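Long-range contacts in exosome complex component Rrp42 (Methanothermobacter thermautotrophicus, PDB 2WNR), which probably serves as a non-catalytic component of the RNA-degrading exosome and helps to structure the active site of its partner Rrp41: residues A[11-16]-A[214-219]; A[18-23]-A[204-209]; A[79-84]-A[135-140]; A[119-124]-A[185-190]. All coordinates share one frame; numbering follows the deposited sequence.

Contact 1: A[11-16]-A[214-219]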
# COMPACT_ATOMS: atom_id res chain seq x y z
N ILE A 11 -19.06 -4.46 -36.67
CA ILE A 11 -19.07 -5.46 -37.74
C ILE A 11 -18.68 -6.85 -37.22
O ILE A 11 -19.42 -7.82 -37.43
CB ILE A 11 -18.17 -5.06 -38.96
CG1 ILE A 11 -18.63 -3.73 -39.59
CG2 ILE A 11 -18.10 -6.18 -40.01
CD1 ILE A 11 -19.71 -3.86 -40.67
N THR A 12 -17.54 -6.95 -36.54
CA THR A 12 -17.09 -8.22 -35.96
C THR A 12 -18.17 -8.88 -35.11
O THR A 12 -18.39 -10.09 -35.24
CB THR A 12 -15.80 -8.08 -35.12
OG1 THR A 12 -15.52 -6.70 -34.89
CG2 THR A 12 -14.62 -8.73 -35.84
N ARG A 13 -18.85 -8.09 -34.27
CA ARG A 13 -19.94 -8.60 -33.43
C ARG A 13 -21.12 -9.18 -34.21
O ARG A 13 -21.75 -10.12 -33.75
CB ARG A 13 -20.44 -7.57 -32.42
CG ARG A 13 -21.14 -8.21 -31.19
CD ARG A 13 -21.69 -7.18 -30.22
NE ARG A 13 -20.62 -6.54 -29.44
CZ ARG A 13 -20.42 -6.73 -28.14
NH1 ARG A 13 -19.41 -6.12 -27.53
NH2 ARG A 13 -21.22 -7.53 -27.42
N LYS A 14 -21.41 -8.64 -35.39
CA LYS A 14 -22.45 -9.23 -36.24
C LYS A 14 -21.94 -10.47 -36.99
O LYS A 14 -22.63 -11.49 -37.03
CB LYS A 14 -23.08 -8.19 -37.18
CG LYS A 14 -23.93 -8.81 -38.31
CD LYS A 14 -25.11 -7.94 -38.75
CE LYS A 14 -26.03 -8.75 -39.66
NZ LYS A 14 -27.14 -7.94 -40.26
N SER A 15 -20.73 -10.38 -37.56
CA SER A 15 -20.09 -11.49 -38.29
C SER A 15 -19.99 -12.77 -37.45
O SER A 15 -20.45 -13.83 -37.87
CB SER A 15 -18.70 -11.11 -38.80
OG SER A 15 -18.56 -9.72 -39.00
N ILE A 16 -19.38 -12.65 -36.26
CA ILE A 16 -19.21 -13.80 -35.35
C ILE A 16 -20.55 -14.28 -34.78
O ILE A 16 -20.68 -15.44 -34.39
CB ILE A 16 -18.20 -13.49 -34.20
CG1 ILE A 16 -16.88 -12.96 -34.76
CG2 ILE A 16 -17.95 -14.73 -33.33
CD1 ILE A 16 -15.84 -12.57 -33.69
N GLU A 214 -14.79 -14.12 -26.58
CA GLU A 214 -14.87 -13.35 -25.34
C GLU A 214 -14.98 -11.84 -25.57
O GLU A 214 -15.58 -11.13 -24.77
CB GLU A 214 -13.70 -13.67 -24.41
CG GLU A 214 -13.79 -15.04 -23.76
CD GLU A 214 -13.04 -15.12 -22.44
OE1 GLU A 214 -11.80 -15.08 -22.46
OE2 GLU A 214 -13.70 -15.24 -21.38
N ASP A 215 -14.41 -11.35 -26.67
CA ASP A 215 -14.49 -9.94 -27.03
C ASP A 215 -15.92 -9.48 -27.30
O ASP A 215 -16.23 -8.30 -27.10
CB ASP A 215 -13.65 -9.66 -28.28
CG ASP A 215 -12.31 -9.05 -27.96
OD1 ASP A 215 -11.72 -9.40 -26.91
OD2 ASP A 215 -11.84 -8.21 -28.78
N ILE A 216 -16.77 -10.40 -27.76
CA ILE A 216 -18.07 -10.02 -28.32
C ILE A 216 -19.28 -10.64 -27.62
O ILE A 216 -20.42 -10.31 -27.97
CB ILE A 216 -18.16 -10.36 -29.82
CG1 ILE A 216 -18.12 -11.87 -30.02
CG2 ILE A 216 -17.05 -9.63 -30.59
CD1 ILE A 216 -19.11 -12.35 -31.03
N LEU A 217 -19.03 -11.53 -26.66
CA LEU A 217 -20.10 -12.22 -25.96
C LEU A 217 -21.03 -11.22 -25.29
O LEU A 217 -20.63 -10.10 -24.98
CB LEU A 217 -19.54 -13.21 -24.93
CG LEU A 217 -18.58 -12.77 -23.80
CD1 LEU A 217 -19.26 -11.89 -22.77
CD2 LEU A 217 -17.98 -13.98 -23.13
N THR A 218 -22.29 -11.62 -25.10
CA THR A 218 -23.26 -10.83 -24.35
C THR A 218 -23.01 -11.06 -22.85
O THR A 218 -22.96 -10.11 -22.05
CB THR A 218 -24.70 -11.25 -24.74
OG1 THR A 218 -24.95 -10.87 -26.09
CG2 THR A 218 -25.75 -10.60 -23.82
N ALA A 219 -22.84 -12.33 -22.49
CA ALA A 219 -22.60 -12.74 -21.13
C ALA A 219 -21.95 -14.10 -21.14
O ALA A 219 -21.87 -14.77 -22.18
CB ALA A 219 -23.89 -12.79 -20.39
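The side chain of R13 lies across the backbone of I216, and the two side chains run alongside each other with their tips in opposite senses. CG of R13 is anti to its backbone N (chi1 -157°), and it passes CB of I216 at 3.9 Å. A bend at chi3 (-75°) turns NE aside, and the guanidinium lies with one face over I216, whose CA sits 4.0 Å above the plane, over its centre. R13 NH2 comes within 2.9 Å of I216 O, but that oxygen lies over the flat face and the angle is too poor for a hydrogen bond. The approach is probably electrostatic, the cationic group near the carbonyl oxygen. L217 O, 3.6 Å from R13 NH2, stands oblique to the group and probably adds to a negative potential there. The firm polar partner is on the helix's own side: NE of R13 forms a salt bridge with E10 OE2.

One turn further on, I16 supplies the apolar half. CD1 of I216 rests against I16 where CG2 leaves CB, 3.5 Å from I16 CB and the same from I16 CG2, and the two side chains cross obliquely. I216 is the buried residue of the contact, while R13 and I16 remain partly exposed.

In the fold, this is where the N-terminal helix 11-21 leans on the loop between helix 211-214 and strand 219-226. I216 also packs on I201 of strand 193-201, and just beyond it T218 and A219 pair by backbone with K200 of the same strand, so the loop is fastened to the sheet that the helix flanks.

Contact 2: A[18-23]-A[204-209]; sequences DLINNK and EIVLDP
K23 and E204 meet with their side chains at about a right angle, their charged ends closing the gap between the C-terminal end of helix 11-21 and strand 204-207. NZ of K23 donates to E204 OE2 at 3.0 Å, in a salt bridge that reaches the oxygen from above the carboxylate plane, 45° out of it. CG of E204, anti to its carbonyl carbon (chi1 -56°), lies 3.3 Å from I20 O and 3.8 Å from N21 OD1; the bend at chi2 then turns CD aside.

Nearer the backbone, I20 and E204 pass in opposite senses, and I20 CG2 rests on E204 CB at 3.6 Å. The same methyl turns to V206, two residues along the strand, touching V206 CG1 at 3.7 Å; those two side chains cross at about a right angle. I20 thus bridges both strand residues and also packs on I201 of the adjoining strand 193-201. The carboxamide of N21 is turned 70° from the carboxylate, and its OD1 is taken by the backbone N of N203, tying the helix to the turn before the strand.

K23, with positive phi, is the C-prime residue of the Schellman motif that ends the helix, and its side chain, bent at chi2, reaches the carboxylate. An alanine at E204 would keep the contact of CB with I20 but would probably leave the ammonium of K23 without this carboxylate and open a gap beside I20 O.

The chemistry is therefore graded, from buried aliphatic packing at I20 and V206 to a charge pair at the exposed end of the contact, where solvent is likely to moderate its strength.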
# COMPACT_ATOMS: atom_id res chain seq x y z
N ASP A 18 -23.73 -14.12 -36.49
CA ASP A 18 -24.43 -14.83 -37.56
C ASP A 18 -23.90 -16.25 -37.73
O ASP A 18 -24.67 -17.19 -37.94
CB ASP A 18 -24.33 -14.05 -38.88
CG ASP A 18 -25.32 -12.89 -38.97
OD1 ASP A 18 -25.76 -12.57 -40.10
OD2 ASP A 18 -25.65 -12.30 -37.91
N LEU A 19 -22.59 -16.39 -37.61
CA LEU A 19 -21.91 -17.68 -37.70
C LEU A 19 -22.39 -18.65 -36.61
O LEU A 19 -22.81 -19.77 -36.91
CB LEU A 19 -20.40 -17.45 -37.59
CG LEU A 19 -19.38 -18.48 -38.07
CD1 LEU A 19 -19.10 -18.36 -39.56
CD2 LEU A 19 -18.11 -18.26 -37.28
N ILE A 20 -22.34 -18.20 -35.35
CA ILE A 20 -22.75 -19.01 -34.20
C ILE A 20 -24.25 -19.28 -34.15
O ILE A 20 -24.67 -20.32 -33.64
CB ILE A 20 -22.26 -18.40 -32.87
CG1 ILE A 20 -20.76 -18.66 -32.70
CG2 ILE A 20 -23.01 -18.99 -31.68
CD1 ILE A 20 -20.07 -17.69 -31.78
N ASN A 21 -25.05 -18.36 -34.69
CA ASN A 21 -26.51 -18.57 -34.81
C ASN A 21 -26.84 -19.62 -35.86
O ASN A 21 -27.89 -20.26 -35.80
CB ASN A 21 -27.25 -17.26 -35.10
CG ASN A 21 -27.47 -16.42 -33.84
OD1 ASN A 21 -27.34 -16.90 -32.71
ND2 ASN A 21 -27.81 -15.15 -34.04
N ASN A 22 -25.95 -19.79 -36.83
CA ASN A 22 -26.08 -20.85 -37.82
C ASN A 22 -25.15 -22.03 -37.49
O ASN A 22 -24.75 -22.80 -38.38
CB ASN A 22 -25.86 -20.32 -39.24
CG ASN A 22 -26.69 -21.08 -40.27
OD1 ASN A 22 -27.91 -21.22 -40.13
ND2 ASN A 22 -26.03 -21.56 -41.32
N LYS A 23 -24.81 -22.14 -36.21
CA LYS A 23 -24.20 -23.33 -35.59
C LYS A 23 -22.73 -23.63 -35.93
O LYS A 23 -22.32 -24.79 -35.89
CB LYS A 23 -25.07 -24.58 -35.80
CG LYS A 23 -26.07 -24.83 -34.68
CD LYS A 23 -27.34 -24.01 -34.86
CE LYS A 23 -28.21 -24.07 -33.61
NZ LYS A 23 -29.47 -23.31 -33.79
N GLU A 204 -27.24 -18.28 -28.82
CA GLU A 204 -26.63 -19.56 -28.50
C GLU A 204 -25.70 -19.45 -27.31
O GLU A 204 -25.10 -18.40 -27.09
CB GLU A 204 -25.84 -20.10 -29.71
CG GLU A 204 -26.64 -20.24 -31.01
CD GLU A 204 -27.74 -21.28 -30.94
OE1 GLU A 204 -27.65 -22.19 -30.07
OE2 GLU A 204 -28.69 -21.20 -31.75
N ILE A 205 -25.59 -20.53 -26.55
CA ILE A 205 -24.48 -20.63 -25.60
C ILE A 205 -23.38 -21.52 -26.19
O ILE A 205 -23.66 -22.61 -26.71
CB ILE A 205 -24.91 -21.07 -24.18
CG1 ILE A 205 -25.79 -22.32 -24.23
CG2 ILE A 205 -25.62 -19.92 -23.45
CD1 ILE A 205 -25.75 -23.13 -22.96
N VAL A 206 -22.14 -21.04 -26.13
CA VAL A 206 -21.03 -21.81 -26.66
C VAL A 206 -20.06 -22.16 -25.56
O VAL A 206 -19.75 -21.31 -24.72
CB VAL A 206 -20.28 -21.18 -27.89
CG1 VAL A 206 -21.18 -20.42 -28.84
CG2 VAL A 206 -19.01 -20.46 -27.52
N LEU A 207 -19.60 -23.40 -25.56
CA LEU A 207 -18.71 -23.89 -24.52
C LEU A 207 -17.26 -23.54 -24.84
O LEU A 207 -16.83 -23.69 -25.98
CB LEU A 207 -18.88 -25.41 -24.34
CG LEU A 207 -17.93 -26.22 -23.45
CD1 LEU A 207 -18.08 -25.84 -21.98
CD2 LEU A 207 -18.19 -27.71 -23.65
N ASP A 208 -16.54 -23.07 -23.82
CA ASP A 208 -15.11 -22.80 -23.89
C ASP A 208 -14.79 -21.75 -24.97
O ASP A 208 -14.37 -22.10 -26.09
CB ASP A 208 -14.34 -24.11 -24.08
CG ASP A 208 -12.86 -23.90 -24.28
OD1 ASP A 208 -12.29 -23.05 -23.58
OD2 ASP A 208 -12.27 -24.59 -25.14
N PRO A 209 -15.02 -20.47 -24.65
CA PRO A 209 -14.89 -19.40 -25.65
C PRO A 209 -13.45 -18.99 -25.94
O PRO A 209 -12.62 -18.98 -25.05
CB PRO A 209 -15.65 -18.23 -25.03
CG PRO A 209 -15.60 -18.48 -23.59
CD PRO A 209 -15.59 -19.96 -23.39

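Contact 3: A[79-84]-A[135-140]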
# COMPACT_ATOMS: atom_id res chain seq x y z
N GLY A 79 -7.56 -27.06 8.23
CA GLY A 79 -6.39 -26.57 7.53
C GLY A 79 -6.84 -25.45 6.60
O GLY A 79 -8.03 -25.28 6.36
N VAL A 80 -5.89 -24.69 6.08
CA VAL A 80 -6.22 -23.51 5.30
C VAL A 80 -5.90 -23.68 3.82
O VAL A 80 -4.88 -24.27 3.45
CB VAL A 80 -5.50 -22.28 5.87
CG1 VAL A 80 -5.80 -21.03 5.05
CG2 VAL A 80 -5.87 -22.08 7.34
N ILE A 81 -6.79 -23.17 2.96
CA ILE A 81 -6.49 -23.00 1.53
C ILE A 81 -6.49 -21.51 1.20
O ILE A 81 -7.40 -20.79 1.59
CB ILE A 81 -7.52 -23.72 0.64
CG1 ILE A 81 -7.34 -25.24 0.72
CG2 ILE A 81 -7.39 -23.29 -0.82
CD1 ILE A 81 -8.34 -26.04 -0.09
N LEU A 82 -5.46 -21.07 0.48
CA LEU A 82 -5.33 -19.68 0.04
C LEU A 82 -5.10 -19.62 -1.47
O LEU A 82 -4.03 -20.00 -1.95
CB LEU A 82 -4.18 -19.02 0.78
CG LEU A 82 -4.43 -18.64 2.23
CD1 LEU A 82 -3.14 -18.58 3.01
CD2 LEU A 82 -5.19 -17.32 2.35
N THR A 83 -6.09 -19.14 -2.21
CA THR A 83 -6.02 -19.09 -3.67
C THR A 83 -5.71 -17.68 -4.13
O THR A 83 -6.34 -16.72 -3.71
CB THR A 83 -7.34 -19.58 -4.32
OG1 THR A 83 -7.63 -20.90 -3.85
CG2 THR A 83 -7.24 -19.63 -5.85
N ASN A 84 -4.69 -17.56 -4.97
CA ASN A 84 -4.33 -16.28 -5.55
C ASN A 84 -3.87 -16.45 -6.99
O ASN A 84 -3.22 -17.45 -7.32
CB ASN A 84 -3.26 -15.55 -4.72
CG ASN A 84 -2.90 -14.18 -5.32
OD1 ASN A 84 -3.65 -13.22 -5.18
ND2 ASN A 84 -1.76 -14.11 -6.02
N TRP A 135 -1.73 -27.11 8.34
CA TRP A 135 -1.15 -26.95 7.02
C TRP A 135 -1.89 -25.88 6.21
O TRP A 135 -3.11 -25.93 6.07
CB TRP A 135 -1.13 -28.27 6.25
CG TRP A 135 0.05 -29.15 6.54
CD1 TRP A 135 0.03 -30.39 7.09
CD2 TRP A 135 1.43 -28.86 6.26
NE1 TRP A 135 1.30 -30.90 7.19
CE2 TRP A 135 2.18 -29.98 6.69
CE3 TRP A 135 2.10 -27.77 5.69
CZ2 TRP A 135 3.57 -30.04 6.57
CZ3 TRP A 135 3.49 -27.82 5.58
CH2 TRP A 135 4.21 -28.95 6.02
N MET A 136 -1.15 -24.91 5.70
CA MET A 136 -1.73 -23.89 4.84
C MET A 136 -1.28 -24.13 3.41
O MET A 136 -0.08 -24.11 3.10
CB MET A 136 -1.30 -22.50 5.28
CG MET A 136 -1.80 -22.12 6.66
SD MET A 136 -1.37 -20.44 7.13
CE MET A 136 0.43 -20.54 7.27
N LEU A 137 -2.25 -24.39 2.54
CA LEU A 137 -1.98 -24.65 1.13
C LEU A 137 -2.12 -23.39 0.31
O LEU A 137 -3.23 -22.91 0.09
CB LEU A 137 -2.97 -25.70 0.60
CG LEU A 137 -2.66 -27.19 0.62
CD1 LEU A 137 -1.78 -27.64 1.78
CD2 LEU A 137 -3.97 -27.95 0.61
N PHE A 138 -0.99 -22.83 -0.14
CA PHE A 138 -1.02 -21.68 -1.05
C PHE A 138 -1.17 -22.16 -2.48
O PHE A 138 -0.23 -22.66 -3.09
CB PHE A 138 0.24 -20.82 -0.92
CG PHE A 138 0.31 -20.02 0.35
CD1 PHE A 138 -0.22 -18.73 0.40
CD2 PHE A 138 0.91 -20.55 1.49
CE1 PHE A 138 -0.16 -17.98 1.58
CE2 PHE A 138 0.97 -19.80 2.66
CZ PHE A 138 0.44 -18.51 2.70
N LEU A 139 -2.38 -22.03 -3.01
CA LEU A 139 -2.61 -22.29 -4.42
C LEU A 139 -2.31 -21.01 -5.20
O LEU A 139 -3.00 -20.01 -5.04
CB LEU A 139 -4.06 -22.73 -4.63
CG LEU A 139 -4.46 -24.17 -4.30
CD1 LEU A 139 -3.75 -24.75 -3.10
CD2 LEU A 139 -5.95 -24.24 -4.08
N ASP A 140 -1.26 -21.04 -6.02
CA ASP A 140 -0.84 -19.88 -6.80
C ASP A 140 -0.98 -20.10 -8.31
O ASP A 140 -0.31 -20.94 -8.90
CB ASP A 140 0.58 -19.46 -6.43
CG ASP A 140 0.64 -18.71 -5.11
OD1 ASP A 140 0.01 -17.63 -5.03
OD2 ASP A 140 1.32 -19.20 -4.17
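L82 runs beside F138, the two side chains leaving neighbouring strands in the same sense. Its CB is 4.0 Å from F138 CD1; CG, anti to the carbonyl carbon (chi1 -76°), carries the chain outward, and at the tip CD1 lies obliquely against the ring, nearest to F138 CE1 at 3.4 Å and next to F138 CZ. An alanine at F138 would probably leave that leucine methyl without its aromatic neighbour and open a gap beside a basic side chain of another subunit, which packs on the ring. On this face V80 CB meets M136 CG at 3.8 Å.

On the other face L139 CD2 touches I81 CG2 and T83 OG1, both at 3.7 Å; that hydroxyl bonds to D112 OD2 of helix 102-117.

Five backbone hydrogen bonds join the strands. The bond from L137 N to V80 O is nearly straight, at 2.8 Å and 175°, whereas that from L139 N to L82 O is bent to 136°. N84 N meets L139 O nearly along the C=O axis.

Strands 80-87 and 133-145 are parallel neighbours in a mixed sheet, connected through helix 102-117 and strand 127-129, in the S5-like first domain of the RNase PH family.

Contact 4: A[119-124]-A[185-190]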
# COMPACT_ATOMS: atom_id res chain seq x y z
N ARG A 119 -15.55 -29.59 -1.57
CA ARG A 119 -14.93 -30.26 -0.41
C ARG A 119 -13.93 -31.30 -0.89
O ARG A 119 -13.85 -32.42 -0.38
CB ARG A 119 -16.00 -30.84 0.55
CG ARG A 119 -17.15 -29.87 0.90
CD ARG A 119 -17.63 -29.99 2.34
NE ARG A 119 -18.03 -31.34 2.68
CZ ARG A 119 -17.48 -32.16 3.58
NH1 ARG A 119 -16.46 -31.82 4.37
NH2 ARG A 119 -18.01 -33.37 3.69
N MET A 120 -13.18 -30.90 -1.91
CA MET A 120 -12.18 -31.72 -2.56
C MET A 120 -11.08 -32.15 -1.61
O MET A 120 -10.62 -33.29 -1.65
CB MET A 120 -11.56 -30.94 -3.71
CG MET A 120 -10.33 -31.55 -4.32
SD MET A 120 -9.97 -30.75 -5.88
CE MET A 120 -8.56 -31.73 -6.39
N ILE A 121 -10.67 -31.23 -0.75
CA ILE A 121 -9.62 -31.49 0.23
C ILE A 121 -10.22 -31.54 1.64
O ILE A 121 -10.95 -30.64 2.04
CB ILE A 121 -8.49 -30.44 0.11
CG1 ILE A 121 -7.76 -30.66 -1.20
CG2 ILE A 121 -7.50 -30.54 1.26
CD1 ILE A 121 -7.16 -29.41 -1.75
N ASP A 122 -9.92 -32.60 2.38
CA ASP A 122 -10.37 -32.73 3.76
C ASP A 122 -9.48 -31.90 4.68
O ASP A 122 -8.50 -32.41 5.24
CB ASP A 122 -10.36 -34.20 4.21
CG ASP A 122 -11.25 -34.45 5.43
OD1 ASP A 122 -11.79 -33.48 6.01
OD2 ASP A 122 -11.41 -35.63 5.81
N LEU A 123 -9.82 -30.62 4.81
CA LEU A 123 -9.09 -29.68 5.67
C LEU A 123 -8.89 -30.19 7.11
O LEU A 123 -7.92 -29.83 7.77
CB LEU A 123 -9.76 -28.30 5.67
CG LEU A 123 -10.16 -27.61 4.35
CD1 LEU A 123 -10.87 -26.27 4.57
CD2 LEU A 123 -9.02 -27.48 3.33
N GLU A 124 -9.81 -31.02 7.59
CA GLU A 124 -9.69 -31.62 8.92
C GLU A 124 -8.43 -32.45 9.08
O GLU A 124 -7.86 -32.52 10.16
CB GLU A 124 -10.91 -32.50 9.23
CG GLU A 124 -12.04 -31.78 9.93
CD GLU A 124 -13.01 -32.74 10.59
OE1 GLU A 124 -13.58 -33.59 9.87
OE2 GLU A 124 -13.20 -32.66 11.83
N GLN A 185 3.66 -37.42 1.64
CA GLN A 185 2.27 -37.85 1.55
C GLN A 185 1.45 -37.04 0.54
O GLN A 185 1.66 -35.83 0.39
CB GLN A 185 1.60 -37.79 2.93
CG GLN A 185 2.11 -38.83 3.93
CD GLN A 185 1.34 -38.85 5.24
OE1 GLN A 185 1.14 -37.81 5.88
NE2 GLN A 185 0.90 -40.03 5.65
N PRO A 186 0.52 -37.71 -0.17
CA PRO A 186 -0.42 -36.98 -1.00
C PRO A 186 -1.38 -36.17 -0.13
O PRO A 186 -1.53 -36.48 1.05
CB PRO A 186 -1.18 -38.09 -1.73
CG PRO A 186 -0.28 -39.26 -1.69
CD PRO A 186 0.42 -39.16 -0.38
N LEU A 187 -1.99 -35.14 -0.71
CA LEU A 187 -3.05 -34.42 -0.01
C LEU A 187 -4.27 -35.33 0.13
O LEU A 187 -4.56 -36.10 -0.79
CB LEU A 187 -3.43 -33.13 -0.74
CG LEU A 187 -2.42 -31.99 -0.84
CD1 LEU A 187 -3.02 -30.85 -1.65
CD2 LEU A 187 -1.98 -31.50 0.52
N PRO A 188 -4.98 -35.25 1.28
CA PRO A 188 -6.23 -36.00 1.41
C PRO A 188 -7.28 -35.46 0.43
O PRO A 188 -7.91 -34.42 0.67
CB PRO A 188 -6.65 -35.75 2.87
CG PRO A 188 -5.95 -34.47 3.26
CD PRO A 188 -4.66 -34.47 2.49
N VAL A 189 -7.41 -36.14 -0.70
CA VAL A 189 -8.34 -35.75 -1.75
C VAL A 189 -9.58 -36.63 -1.62
O VAL A 189 -9.51 -37.85 -1.79
CB VAL A 189 -7.71 -35.90 -3.15
CG1 VAL A 189 -8.73 -35.63 -4.24
CG2 VAL A 189 -6.52 -34.96 -3.30
N ASN A 190 -10.72 -36.00 -1.30
CA ASN A 190 -11.97 -36.74 -1.14
C ASN A 190 -12.70 -37.00 -2.45
O ASN A 190 -13.31 -38.06 -2.63
CB ASN A 190 -12.89 -36.01 -0.15
CG ASN A 190 -12.56 -36.32 1.30
OD1 ASN A 190 -11.89 -37.30 1.61
ND2 ASN A 190 -13.04 -35.47 2.20
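M120 O is approached by two groups of the opposite segment: N190 N donates a hydrogen bond to it at 2.7 Å, with an angle of 157° at the hydrogen, and V189 CA brings a C-H to 3.4 Å. P188 O is held in the same manner, by D122 N at 3.2 Å and by the CA of I121. The two bonds frame I121 and V189, which sit opposite each other without bonding directly. The segments run in opposite senses here, and I121 with V189 forms just one bridge, not a continuous sheet.

The side chains fill in around this frame. N190 lays its CB against R119 O, at 3.7 Å, and its amide passes beside D122, the amide and carboxylate planes 48° apart. N190 ND2 is nearest to D122 CB, at 3.6 Å, and makes no hydrogen bond to the carboxylate. P188 lends its ring, with CG next to D122 O at 3.8 Å. On the inner side I121 CD1 and L187 CD1 face each other loosely at 4.4 Å, and both side chains pack on L162 of helix 150-164.

The backbone shapes the partner loop. R119, with positive phi, closes helix 102-117 in a Schellman motif, and D122 is the centre of an inverse gamma turn, where L123 N bonds weakly to I121 O.

Both bonds across the contact are backbone to backbone, so the pairing depends on the course of the two segments, while side chains sort into an apolar inner side and a more polar outer side at D122 and N190, where the nearby carboxylate probably favours the amide N-H end electrostatically.

How the contacts relate
From the N terminus, helix 11-21 enters twice: its first turns in contact 1 and its end in contact 2. Contact 1 closes the longer loop, and contact 2 is nested inside it, the two sites touching where E214 packs on P209. Together they join the N-terminal helix to the second RNase PH domain. Contacts 3 and 4 both lie within the loop closed by contact 2, on the opposite side of the chain's centre. Their segments alternate, so they cross, and they meet through a probable hydrogen bond from G79 N to L123 O and through packing of L137 on L187. They tie the first domain's sheet to the loop after helix 102-117 and to residues 185-190.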